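Local coordinates for high affinity transport system protein p37 (Mycoplasma hyorhinis, PDB 3EKI) that binds thiamine diphosphate outside the cell membrane as the lipoprotein component of a high-affinity transport system, probably one that takes up this cofactor, at residues Ser151-Asp155 against Glu309-Trp314; Asp155-Lys160 against Asn213-Gly217; Phe161-Gly165 against Ile265-His269; Ile341-Val345 against Leu378-Asn382. One frame throughout, in Å; residues are numbered along the deposited sequence.

Contacts 1, 2 and 4 all touch the bound thiamine diphosphate, and contact 3 lies apart. Contacts 1 and 4 are buried. In contact 1 two phenylalanines pack on a loop whose tryptophan faces the pyrimidine, and in contact 4 two tyrosines and an aspartate meet beside the thiazolium. Contact 2 is partly buried and combines a salt bridge and carbonyl bonds with packing on Phe214. It shares Asp155 with contact 1 and meets contact 4 where Tyr215 N approaches Ile341 O, at 2.9 Å. Contact 3 follows in sequence from residues 155-160. Its centre is the farthest of the four from the centre of the chain, about 21 Å away. It joins a loop to helix 256-269 through a tyrosine-histidine bond.

Contact 1. Residues Ser151-Asp155 against Glu309-Trp314; sequences SFVFD and EGSFAW. With TPP (thiamine diphosphate), chain B.
Phe152, at the end of strand 141-152, reaches across to the loop 309-314. Its CE2 lies 3.3 Å from the carbonyl O of Glu309. Two groups meet the ring edge: Ala313 CB, 3.8 Å from CE1, and Trp314 CZ3, 4.0 Å from CZ. A type I turn then runs from Phe152 to Asp155 and brings three side chains to the same loop. Phe154 CG sits between its backbone N and carbonyl carbon (chi1 54°), which lays one ring face over Phe152 CB. The edge of this ring meets Glu309 at CG and CD, with CE2 3.8 Å from Glu309 CD. The loop brings Trp314 into the thiamine diphosphate site of this periplasmic-binding-protein-like fold. Trp314 lies face on to the pyrimidine, with CE3 3.3 Å from C6' of the ligand, while Ser311 O covers the opposite indole face. Phe152 therefore borders a residue that holds the ligand directly. Asp155 closes the turn, and its OD2 comes within 2.4 Å of Glu309 OE1. The two carboxylate planes stand 78° apart. At so short a distance one of the two acids probably carries a proton. Asp155 also forms a salt bridge with Arg216, which would favour its charged form.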
# COMPACT_ATOMS: atom_id res chain seq x y z
N SER A 151 9.51 4.60 -7.07
CA SER A 151 10.26 3.43 -6.66
C SER A 151 11.15 3.75 -5.47
O SER A 151 11.63 4.86 -5.32
CB SER A 151 11.10 2.88 -7.83
OG SER A 151 12.22 3.73 -8.06
N PHE A 152 11.35 2.79 -4.57
CA PHE A 152 12.39 2.90 -3.58
C PHE A 152 13.75 2.67 -4.24
O PHE A 152 13.89 1.87 -5.18
CB PHE A 152 12.15 1.85 -2.51
CG PHE A 152 11.01 2.04 -1.55
CD1 PHE A 152 10.85 3.15 -0.74
CD2 PHE A 152 10.05 1.04 -1.46
CE1 PHE A 152 9.79 3.24 0.15
CE2 PHE A 152 9.00 1.11 -0.57
CZ PHE A 152 8.87 2.23 0.24
N VAL A 153 14.78 3.35 -3.74
CA VAL A 153 16.11 3.14 -4.29
C VAL A 153 16.57 1.69 -4.17
O VAL A 153 17.39 1.32 -5.00
CB VAL A 153 17.13 4.06 -3.63
CG1 VAL A 153 16.78 5.49 -4.05
CG2 VAL A 153 17.14 3.92 -2.13
N PHE A 154 16.02 0.95 -3.23
CA PHE A 154 16.37 -0.46 -2.99
C PHE A 154 15.43 -1.46 -3.65
O PHE A 154 15.57 -2.69 -3.49
CB PHE A 154 16.46 -0.67 -1.47
CG PHE A 154 15.24 -0.24 -0.68
CD1 PHE A 154 15.22 0.94 0.04
CD2 PHE A 154 14.07 -1.01 -0.67
CE1 PHE A 154 14.13 1.41 0.74
CE2 PHE A 154 12.97 -0.56 0.05
CZ PHE A 154 12.99 0.61 0.75
N ASP A 155 14.43 -1.06 -4.44
CA ASP A 155 13.48 -2.01 -5.05
C ASP A 155 12.88 -1.42 -6.32
O ASP A 155 11.69 -1.11 -6.39
CB ASP A 155 12.40 -2.36 -4.04
CG ASP A 155 11.39 -3.41 -4.42
OD1 ASP A 155 11.62 -4.19 -5.37
OD2 ASP A 155 10.33 -3.47 -3.75
N GLU A 309 6.65 -2.86 2.84
CA GLU A 309 8.05 -2.57 2.52
C GLU A 309 8.30 -1.08 2.67
O GLU A 309 7.59 -0.23 2.13
CB GLU A 309 8.40 -3.05 1.13
CG GLU A 309 9.84 -2.71 0.76
CD GLU A 309 10.21 -3.05 -0.67
OE1 GLU A 309 9.58 -2.52 -1.62
OE2 GLU A 309 11.15 -3.86 -0.82
N GLY A 310 9.34 -0.72 3.41
CA GLY A 310 9.77 0.65 3.52
C GLY A 310 8.82 1.60 4.21
O GLY A 310 8.90 2.80 3.92
N SER A 311 7.96 1.11 5.10
CA SER A 311 7.01 1.95 5.81
C SER A 311 7.70 3.07 6.56
O SER A 311 7.12 4.13 6.80
CB SER A 311 6.18 1.07 6.75
OG SER A 311 6.95 0.31 7.64
N PHE A 312 8.97 2.89 6.94
CA PHE A 312 9.71 3.95 7.63
C PHE A 312 9.85 5.19 6.76
O PHE A 312 10.03 6.32 7.21
CB PHE A 312 11.07 3.42 8.08
CG PHE A 312 11.87 2.73 7.00
CD1 PHE A 312 12.57 3.48 6.05
CD2 PHE A 312 11.94 1.34 6.90
CE1 PHE A 312 13.30 2.88 5.06
CE2 PHE A 312 12.67 0.75 5.89
CZ PHE A 312 13.34 1.50 4.95
N ALA A 313 9.77 5.02 5.44
CA ALA A 313 9.96 6.11 4.49
C ALA A 313 8.85 7.15 4.59
O ALA A 313 9.15 8.30 4.22
CB ALA A 313 10.04 5.60 3.07
N TRP A 314 7.67 6.83 5.06
CA TRP A 314 6.63 7.82 5.27
C TRP A 314 6.27 8.00 6.72
O TRP A 314 5.17 8.48 7.05
CB TRP A 314 5.40 7.44 4.45
CG TRP A 314 4.74 6.13 4.70
CD1 TRP A 314 3.86 5.83 5.69
CD2 TRP A 314 4.91 4.93 3.93
NE1 TRP A 314 3.47 4.51 5.58
CE2 TRP A 314 4.10 3.94 4.52
CE3 TRP A 314 5.68 4.61 2.81
CZ2 TRP A 314 4.02 2.64 4.02
CZ3 TRP A 314 5.59 3.31 2.32
CH2 TRP A 314 4.78 2.37 2.92
N1' TPP B . 3.44 6.58 0.76
C2' TPP B . 2.85 7.60 1.43
CM2 TPP B . 3.35 9.03 1.20
N3' TPP B . 1.82 7.36 2.27
C4' TPP B . 1.33 6.10 2.37
N4' TPP B . 0.26 5.90 3.15
C5' TPP B . 1.96 5.02 1.74
C6' TPP B . 3.05 5.32 0.92
C7' TPP B . 1.54 3.55 1.86
N3 TPP B . 0.54 3.08 0.88
C2 TPP B . -0.41 3.84 0.34
S1 TPP B . -1.35 2.88 -0.78
C5 TPP B . -0.41 1.45 -0.44
C4 TPP B . 0.48 1.76 0.56
CM4 TPP B . 1.62 0.79 0.96
C6 TPP B . -0.70 0.07 -1.04
C7 TPP B . -1.92 -0.57 -0.36
O7 TPP B . -1.61 -0.80 1.03
PA TPP B . -2.69 -0.95 2.19
O1A TPP B . -1.99 -0.85 3.49
O2A TPP B . -3.81 0.04 1.99
O3A TPP B . -3.40 -2.34 2.00
PB TPP B . -2.92 -3.76 2.58
O1B TPP B . -1.59 -4.12 2.00
O2B TPP B . -4.06 -4.75 2.12
O3B TPP B . -2.94 -3.72 4.17

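Contact 2. Residues Asp155-Lys160 against Asn213-Gly217; sequences DKEKDK and NFYRG. With TPP (thiamine diphosphate), chain B.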
# COMPACT_ATOMS: atom_id res chain seq x y z
N ASP A 155 14.43 -1.06 -4.44
CA ASP A 155 13.48 -2.01 -5.05
C ASP A 155 12.88 -1.42 -6.32
O ASP A 155 11.69 -1.11 -6.39
CB ASP A 155 12.40 -2.36 -4.04
CG ASP A 155 11.39 -3.41 -4.42
OD1 ASP A 155 11.62 -4.19 -5.37
OD2 ASP A 155 10.33 -3.47 -3.75
N LYS A 156 13.70 -1.30 -7.36
CA LYS A 156 13.26 -0.68 -8.62
C LYS A 156 12.80 -1.67 -9.69
O LYS A 156 12.34 -1.27 -10.76
CB LYS A 156 14.37 0.22 -9.18
CG LYS A 156 14.95 1.19 -8.17
CD LYS A 156 15.91 2.17 -8.83
CE LYS A 156 16.76 2.89 -7.79
NZ LYS A 156 17.18 4.24 -8.27
N GLU A 157 12.93 -2.96 -9.40
CA GLU A 157 12.56 -4.03 -10.31
C GLU A 157 11.47 -4.93 -9.74
O GLU A 157 11.58 -5.60 -8.70
CB GLU A 157 13.80 -4.87 -10.64
CG GLU A 157 14.48 -4.52 -11.94
CD GLU A 157 15.87 -5.12 -12.10
OE1 GLU A 157 16.33 -5.91 -11.26
OE2 GLU A 157 16.54 -4.78 -13.10
N LYS A 158 10.35 -4.91 -10.48
CA LYS A 158 9.20 -5.65 -9.99
C LYS A 158 9.44 -7.14 -9.87
O LYS A 158 9.09 -7.77 -8.87
CB LYS A 158 8.00 -5.45 -10.93
CG LYS A 158 6.78 -6.16 -10.39
CD LYS A 158 5.51 -6.01 -11.20
CE LYS A 158 4.48 -7.04 -10.79
NZ LYS A 158 4.95 -8.46 -10.94
N ASP A 159 9.99 -7.73 -10.95
CA ASP A 159 9.89 -9.19 -11.04
C ASP A 159 11.02 -9.89 -10.30
O ASP A 159 11.92 -10.53 -10.86
CB ASP A 159 9.77 -9.58 -12.52
CG ASP A 159 8.36 -9.47 -13.07
OD1 ASP A 159 7.39 -9.13 -12.37
OD2 ASP A 159 8.17 -9.74 -14.27
N LYS A 160 10.97 -9.77 -8.98
CA LYS A 160 11.81 -10.47 -8.01
C LYS A 160 10.88 -11.23 -7.06
O LYS A 160 10.03 -10.59 -6.43
CB LYS A 160 12.71 -9.57 -7.20
CG LYS A 160 13.51 -8.51 -7.91
CD LYS A 160 14.64 -9.08 -8.74
CE LYS A 160 15.55 -7.97 -9.27
NZ LYS A 160 16.30 -8.42 -10.48
N ASN A 213 4.88 0.03 -10.42
CA ASN A 213 3.51 -0.44 -10.50
C ASN A 213 3.27 -1.63 -9.58
O ASN A 213 2.55 -2.58 -9.89
CB ASN A 213 3.19 -0.77 -11.95
CG ASN A 213 4.03 -1.91 -12.48
OD1 ASN A 213 5.11 -2.20 -11.95
ND2 ASN A 213 3.51 -2.50 -13.53
N PHE A 214 3.90 -1.52 -8.40
CA PHE A 214 3.79 -2.58 -7.41
C PHE A 214 4.22 -2.08 -6.04
O PHE A 214 4.86 -1.02 -5.91
CB PHE A 214 4.68 -3.74 -7.84
CG PHE A 214 6.16 -3.39 -7.80
CD1 PHE A 214 7.00 -3.62 -6.72
CD2 PHE A 214 6.74 -2.78 -8.91
CE1 PHE A 214 8.33 -3.22 -6.72
CE2 PHE A 214 8.05 -2.40 -8.94
CZ PHE A 214 8.85 -2.62 -7.85
N TYR A 215 3.99 -2.87 -5.00
CA TYR A 215 4.60 -2.70 -3.69
C TYR A 215 4.73 -4.11 -3.11
O TYR A 215 4.24 -5.11 -3.66
CB TYR A 215 3.86 -1.75 -2.75
CG TYR A 215 2.58 -2.31 -2.16
CD1 TYR A 215 1.54 -2.75 -2.98
CD2 TYR A 215 2.39 -2.38 -0.80
CE1 TYR A 215 0.37 -3.25 -2.45
CE2 TYR A 215 1.24 -2.89 -0.25
CZ TYR A 215 0.23 -3.32 -1.07
OH TYR A 215 -0.92 -3.83 -0.52
N ARG A 216 5.43 -4.18 -2.00
CA ARG A 216 5.65 -5.43 -1.28
C ARG A 216 5.39 -5.26 0.21
O ARG A 216 5.31 -4.15 0.74
CB ARG A 216 7.10 -5.91 -1.42
CG ARG A 216 7.62 -6.02 -2.83
CD ARG A 216 9.10 -6.42 -2.77
NE ARG A 216 9.68 -6.24 -4.09
CZ ARG A 216 9.76 -7.11 -5.07
NH1 ARG A 216 9.29 -8.34 -4.91
NH2 ARG A 216 10.34 -6.72 -6.20
N GLY A 217 5.29 -6.37 0.94
CA GLY A 217 5.40 -6.39 2.37
C GLY A 217 6.86 -6.73 2.75
O GLY A 217 7.71 -6.90 1.88
N1' TPP B . 3.44 6.58 0.76
C2' TPP B . 2.85 7.60 1.43
CM2 TPP B . 3.35 9.03 1.20
N3' TPP B . 1.82 7.36 2.27
C4' TPP B . 1.33 6.10 2.37
N4' TPP B . 0.26 5.90 3.15
C5' TPP B . 1.96 5.02 1.74
C6' TPP B . 3.05 5.32 0.92
C7' TPP B . 1.54 3.55 1.86
N3 TPP B . 0.54 3.08 0.88
C2 TPP B . -0.41 3.84 0.34
S1 TPP B . -1.35 2.88 -0.78
C5 TPP B . -0.41 1.45 -0.44
C4 TPP B . 0.48 1.76 0.56
CM4 TPP B . 1.62 0.79 0.96
C6 TPP B . -0.70 0.07 -1.04
C7 TPP B . -1.92 -0.57 -0.36
O7 TPP B . -1.61 -0.80 1.03
PA TPP B . -2.69 -0.95 2.19
O1A TPP B . -1.99 -0.85 3.49
O2A TPP B . -3.81 0.04 1.99
O3A TPP B . -3.40 -2.34 2.00
PB TPP B . -2.92 -3.76 2.58
O1B TPP B . -1.59 -4.12 2.00
O2B TPP B . -4.06 -4.75 2.12
O3B TPP B . -2.94 -3.72 4.17
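Arg216 makes the ionic part of the contact by gripping Asp155 side-on. Its side chain runs extended from CG to NE. Its NE bonds to Asp155 OD2 at 2.9 Å, with the oxygen nearly in the guanidinium plane. Its NH2 bonds to Asp155 OD1 at 3.0 Å, on the syn lone pair of that oxygen. Backbone carbonyls supply further hydrogen bonds. NH1 of Arg216 donates to Lys160 O at 2.8 Å, and NH2 makes a weak bond to Lys158 O. Outside the two segments, NH1 also bonds to Thr338 O. The packing centres on Phe214. Lys158 CA lies over one face of the ring, 3.8 Å from its centroid, in a CH-pi contact. Lys158 CB packs on the same ring, 3.6 Å from Phe214 CD2. A polar atom, Asp155 O, comes to the ring edge, 3.5 Å from Phe214 CZ. Tyr215, between Phe214 and Arg216 in sequence, points the other way into the ligand site, where its OH donates to O1B of thiamine diphosphate at 2.6 Å. Three nitrogens fix the rotation of the buried guanidinium, and Asp155 probably balances its charge, with Glu309 close by. The loop is thus tied to the chain that presents a diphosphate-binding tyrosine.

Contact 3. Residues Phe161-Gly165 against Ile265-His269; sequences FYVDG and ILKNH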
# COMPACT_ATOMS: atom_id res chain seq x y z
N PHE A 161 11.03 -12.54 -7.00
CA PHE A 161 10.19 -13.42 -6.22
C PHE A 161 11.01 -14.37 -5.34
O PHE A 161 12.20 -14.56 -5.58
CB PHE A 161 9.30 -14.29 -7.11
CG PHE A 161 8.35 -13.52 -8.00
CD1 PHE A 161 8.81 -13.00 -9.21
CD2 PHE A 161 7.04 -13.34 -7.62
CE1 PHE A 161 7.95 -12.31 -10.04
CE2 PHE A 161 6.18 -12.62 -8.46
CZ PHE A 161 6.65 -12.12 -9.64
N TYR A 162 10.32 -14.94 -4.37
CA TYR A 162 10.95 -15.90 -3.48
C TYR A 162 11.58 -17.04 -4.27
O TYR A 162 11.01 -17.60 -5.21
CB TYR A 162 9.89 -16.40 -2.46
CG TYR A 162 10.55 -17.38 -1.50
CD1 TYR A 162 11.22 -16.93 -0.37
CD2 TYR A 162 10.52 -18.74 -1.70
CE1 TYR A 162 11.82 -17.83 0.51
CE2 TYR A 162 11.11 -19.66 -0.86
CZ TYR A 162 11.76 -19.17 0.25
OH TYR A 162 12.33 -20.11 1.06
N VAL A 163 12.76 -17.45 -3.83
CA VAL A 163 13.47 -18.57 -4.44
C VAL A 163 13.79 -19.59 -3.35
O VAL A 163 13.27 -20.71 -3.39
CB VAL A 163 14.75 -18.13 -5.18
CG1 VAL A 163 15.45 -19.35 -5.76
CG2 VAL A 163 14.44 -17.15 -6.29
N ASP A 164 14.61 -19.21 -2.37
CA ASP A 164 14.95 -20.15 -1.31
C ASP A 164 15.26 -19.58 0.05
O ASP A 164 15.66 -20.32 0.97
CB ASP A 164 16.19 -20.97 -1.80
CG ASP A 164 17.37 -20.12 -2.17
OD1 ASP A 164 17.55 -19.04 -1.58
OD2 ASP A 164 18.15 -20.49 -3.08
N GLY A 165 15.10 -18.29 0.28
CA GLY A 165 15.36 -17.68 1.56
C GLY A 165 16.79 -17.59 2.00
O GLY A 165 17.01 -17.21 3.15
N ILE A 265 5.28 -16.00 2.05
CA ILE A 265 6.73 -16.23 2.18
C ILE A 265 7.06 -17.29 3.24
O ILE A 265 7.90 -18.16 3.01
CB ILE A 265 7.43 -14.90 2.51
CG1 ILE A 265 7.32 -13.86 1.38
CG2 ILE A 265 8.89 -15.11 2.86
CD1 ILE A 265 7.73 -14.36 0.01
N LEU A 266 6.40 -17.22 4.39
CA LEU A 266 6.59 -18.16 5.49
C LEU A 266 6.18 -19.56 5.11
O LEU A 266 6.88 -20.52 5.45
CB LEU A 266 5.82 -17.68 6.73
CG LEU A 266 6.30 -16.38 7.36
CD1 LEU A 266 5.47 -15.98 8.56
CD2 LEU A 266 7.77 -16.47 7.77
N LYS A 267 5.06 -19.69 4.40
CA LYS A 267 4.67 -20.99 3.89
C LYS A 267 5.63 -21.54 2.86
O LYS A 267 5.95 -22.74 2.89
CB LYS A 267 3.25 -20.89 3.29
CG LYS A 267 2.71 -22.22 2.79
CD LYS A 267 1.48 -22.62 3.60
CE LYS A 267 0.22 -21.92 3.12
NZ LYS A 267 -0.27 -20.88 4.06
N ASN A 268 6.15 -20.72 1.95
CA ASN A 268 7.08 -21.15 0.93
C ASN A 268 8.44 -21.51 1.53
O ASN A 268 9.16 -22.35 0.98
CB ASN A 268 7.25 -20.08 -0.15
CG ASN A 268 5.99 -19.99 -1.00
OD1 ASN A 268 5.12 -20.86 -0.90
ND2 ASN A 268 5.87 -18.95 -1.81
N HIS A 269 8.79 -20.87 2.65
CA HIS A 269 10.07 -21.12 3.31
C HIS A 269 9.99 -22.33 4.23
O HIS A 269 10.75 -23.29 4.07
CB HIS A 269 10.51 -19.89 4.09
CG HIS A 269 11.93 -19.95 4.57
ND1 HIS A 269 13.00 -19.94 3.71
CD2 HIS A 269 12.45 -20.03 5.82
CE1 HIS A 269 14.13 -20.00 4.40
NE2 HIS A 269 13.82 -20.06 5.69
O HOH W 1 12.27 -22.67 0.46
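Tyr162 and His269 form the tight part of this contact. Tyr162 OH and His269 ND1 are hydrogen-bonded at 2.7 Å, and either could be the donor. The bond is made at the edge of the imidazole, and the two side chains cross at about a right angle. With CG anti to the backbone N in both residues (chi1 -178° for Tyr162, -168° for His269), the two groups converge. Tyr162 CB also packs against Ile265 CD1 at 3.9 Å. Gly165 CA lies 3.9 Å from His269 CE1, so the loop backbone comes close to the ring. The Asn268 side, by contrast, is partly exposed and bridged by water. Asn268 CB runs past the tyrosine ring, 3.9 Å from CD2. The water lies 2.6 Å from Tyr162 OH and donates to Asn268 O at 3.2 Å. The amide ND2 of Asn268 turns instead to the C-terminal carboxylate of Lys403. The contact joins the last turn of helix 256-269 to the loop before helix 170-184. Trp235 of helix 225-236 stacks on His269 and takes its NE2 bond at the backbone O, while Leu171 of helix 170-184 touches both Tyr162 and Ile265.

Contact 4. Residues Ile341-Val345 against Leu378-Asn382; sequences IPYDV and LLGYN. With TPP (thiamine diphosphate), chain B.
The two loops stay well apart at the backbone, with the nearest CA atoms, those of Asp344 and Tyr381, 8.2 Å from each other, so side chains bridge the distance. Tyr381 OH donates a hydrogen bond of 2.6 Å to Asp344 OD2. The carboxylate is met on its anti side, 30° out of its plane. Asp344 CG lies anti to the carbonyl carbon, beside the backbone N (chi1 -72°), which turns the carboxylate to Tyr381 OH and the ligand. The tyrosines meet edge to edge, with Tyr343 CE1 3.7 Å from Tyr381 CD1. Tyr343 CE1 lies 3.4 Å from the carbonyl O of Gly380. One face of the Tyr343 ring covers C6 of thiamine diphosphate, and Tyr343 OH is 3.2 Å from N3 of the thiazolium. Asp344 OD1 comes within 3.1 Å of C7 of the ligand, on the linker to the diphosphate. Leu379 O is 3.0 Å from C2 of the thiazolium. The carboxylate and this carbonyl place negative character near the cationic ring, which would favour its binding. Thr147 of strand 141-152 touches both tyrosine side chains. Loops meeting around a ligand in this way are characteristic of the periplasmic-binding-protein cleft, here the thiamine diphosphate pocket.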
# COMPACT_ATOMS: atom_id res chain seq x y z
N ILE A 341 2.82 -7.00 -5.50
CA ILE A 341 1.45 -6.92 -6.03
C ILE A 341 1.16 -5.50 -6.48
O ILE A 341 1.91 -4.58 -6.14
CB ILE A 341 0.41 -7.37 -5.00
CG1 ILE A 341 0.32 -6.51 -3.76
CG2 ILE A 341 0.65 -8.84 -4.65
CD1 ILE A 341 -0.83 -6.84 -2.82
N PRO A 342 0.13 -5.24 -7.27
CA PRO A 342 -0.05 -3.88 -7.79
C PRO A 342 -0.40 -2.84 -6.74
O PRO A 342 -0.97 -3.15 -5.71
CB PRO A 342 -1.25 -4.04 -8.73
CG PRO A 342 -1.19 -5.49 -9.12
CD PRO A 342 -0.88 -6.19 -7.80
N TYR A 343 -0.02 -1.59 -7.03
CA TYR A 343 -0.45 -0.49 -6.17
C TYR A 343 -1.97 -0.32 -6.31
O TYR A 343 -2.63 -1.13 -6.96
CB TYR A 343 0.30 0.81 -6.49
CG TYR A 343 0.79 1.55 -5.28
CD1 TYR A 343 0.39 2.82 -4.94
CD2 TYR A 343 1.71 0.95 -4.40
CE1 TYR A 343 0.86 3.48 -3.81
CE2 TYR A 343 2.18 1.59 -3.29
CZ TYR A 343 1.76 2.86 -2.98
OH TYR A 343 2.24 3.51 -1.85
N ASP A 344 -2.53 0.71 -5.69
CA ASP A 344 -3.98 0.82 -5.55
C ASP A 344 -4.66 1.03 -6.91
O ASP A 344 -4.07 1.54 -7.85
CB ASP A 344 -4.31 1.94 -4.59
CG ASP A 344 -4.01 1.65 -3.13
OD1 ASP A 344 -3.30 0.65 -2.88
OD2 ASP A 344 -4.48 2.43 -2.27
N VAL A 345 -5.91 0.60 -6.93
CA VAL A 345 -6.73 0.62 -8.14
C VAL A 345 -7.97 1.48 -7.95
O VAL A 345 -8.69 1.40 -6.96
CB VAL A 345 -7.14 -0.81 -8.50
CG1 VAL A 345 -8.18 -0.83 -9.61
CG2 VAL A 345 -5.90 -1.62 -8.90
N LEU A 378 0.16 12.43 -1.58
CA LEU A 378 0.02 12.31 -0.13
C LEU A 378 -0.30 10.89 0.32
O LEU A 378 -0.13 10.51 1.48
CB LEU A 378 -1.04 13.28 0.41
CG LEU A 378 -0.70 14.76 0.24
CD1 LEU A 378 -1.84 15.62 0.74
CD2 LEU A 378 0.58 15.10 0.99
N LEU A 379 -0.75 10.09 -0.62
CA LEU A 379 -1.10 8.70 -0.42
C LEU A 379 -0.09 7.77 -1.05
O LEU A 379 -0.22 6.54 -0.98
CB LEU A 379 -2.50 8.42 -1.02
CG LEU A 379 -3.70 8.78 -0.15
CD1 LEU A 379 -3.78 10.27 0.13
CD2 LEU A 379 -4.97 8.31 -0.84
N GLY A 380 0.93 8.30 -1.71
CA GLY A 380 1.88 7.45 -2.41
C GLY A 380 1.59 7.30 -3.88
O GLY A 380 2.22 6.53 -4.60
N TYR A 381 0.58 8.02 -4.41
CA TYR A 381 0.22 7.89 -5.81
C TYR A 381 0.96 8.96 -6.62
O TYR A 381 0.53 10.11 -6.64
CB TYR A 381 -1.28 8.00 -6.06
CG TYR A 381 -2.17 7.18 -5.18
CD1 TYR A 381 -1.77 5.95 -4.65
CD2 TYR A 381 -3.45 7.62 -4.82
CE1 TYR A 381 -2.60 5.20 -3.84
CE2 TYR A 381 -4.26 6.86 -4.01
CZ TYR A 381 -3.85 5.65 -3.50
OH TYR A 381 -4.71 4.94 -2.69
N ASN A 382 2.06 8.55 -7.23
CA ASN A 382 2.94 9.44 -7.97
C ASN A 382 2.74 9.33 -9.47
O ASN A 382 3.42 10.00 -10.24
CB ASN A 382 4.40 9.16 -7.60
CG ASN A 382 4.62 9.35 -6.12
OD1 ASN A 382 4.98 8.39 -5.42
ND2 ASN A 382 4.44 10.58 -5.66
N1' TPP B . 3.44 6.58 0.76
C2' TPP B . 2.85 7.60 1.43
CM2 TPP B . 3.35 9.03 1.20
N3' TPP B . 1.82 7.36 2.27
C4' TPP B . 1.33 6.10 2.37
N4' TPP B . 0.26 5.90 3.15
C5' TPP B . 1.96 5.02 1.74
C6' TPP B . 3.05 5.32 0.92
C7' TPP B . 1.54 3.55 1.86
N3 TPP B . 0.54 3.08 0.88
C2 TPP B . -0.41 3.84 0.34
S1 TPP B . -1.35 2.88 -0.78
C5 TPP B . -0.41 1.45 -0.44
C4 TPP B . 0.48 1.76 0.56
CM4 TPP B . 1.62 0.79 0.96
C6 TPP B . -0.70 0.07 -1.04
C7 TPP B . -1.92 -0.57 -0.36
O7 TPP B . -1.61 -0.80 1.03
PA TPP B . -2.69 -0.95 2.19
O1A TPP B . -1.99 -0.85 3.49
O2A TPP B . -3.81 0.04 1.99
O3A TPP B . -3.40 -2.34 2.00
PB TPP B . -2.92 -3.76 2.58
O1B TPP B . -1.59 -4.12 2.00
O2B TPP B . -4.06 -4.75 2.12
O3B TPP B . -2.94 -3.72 4.17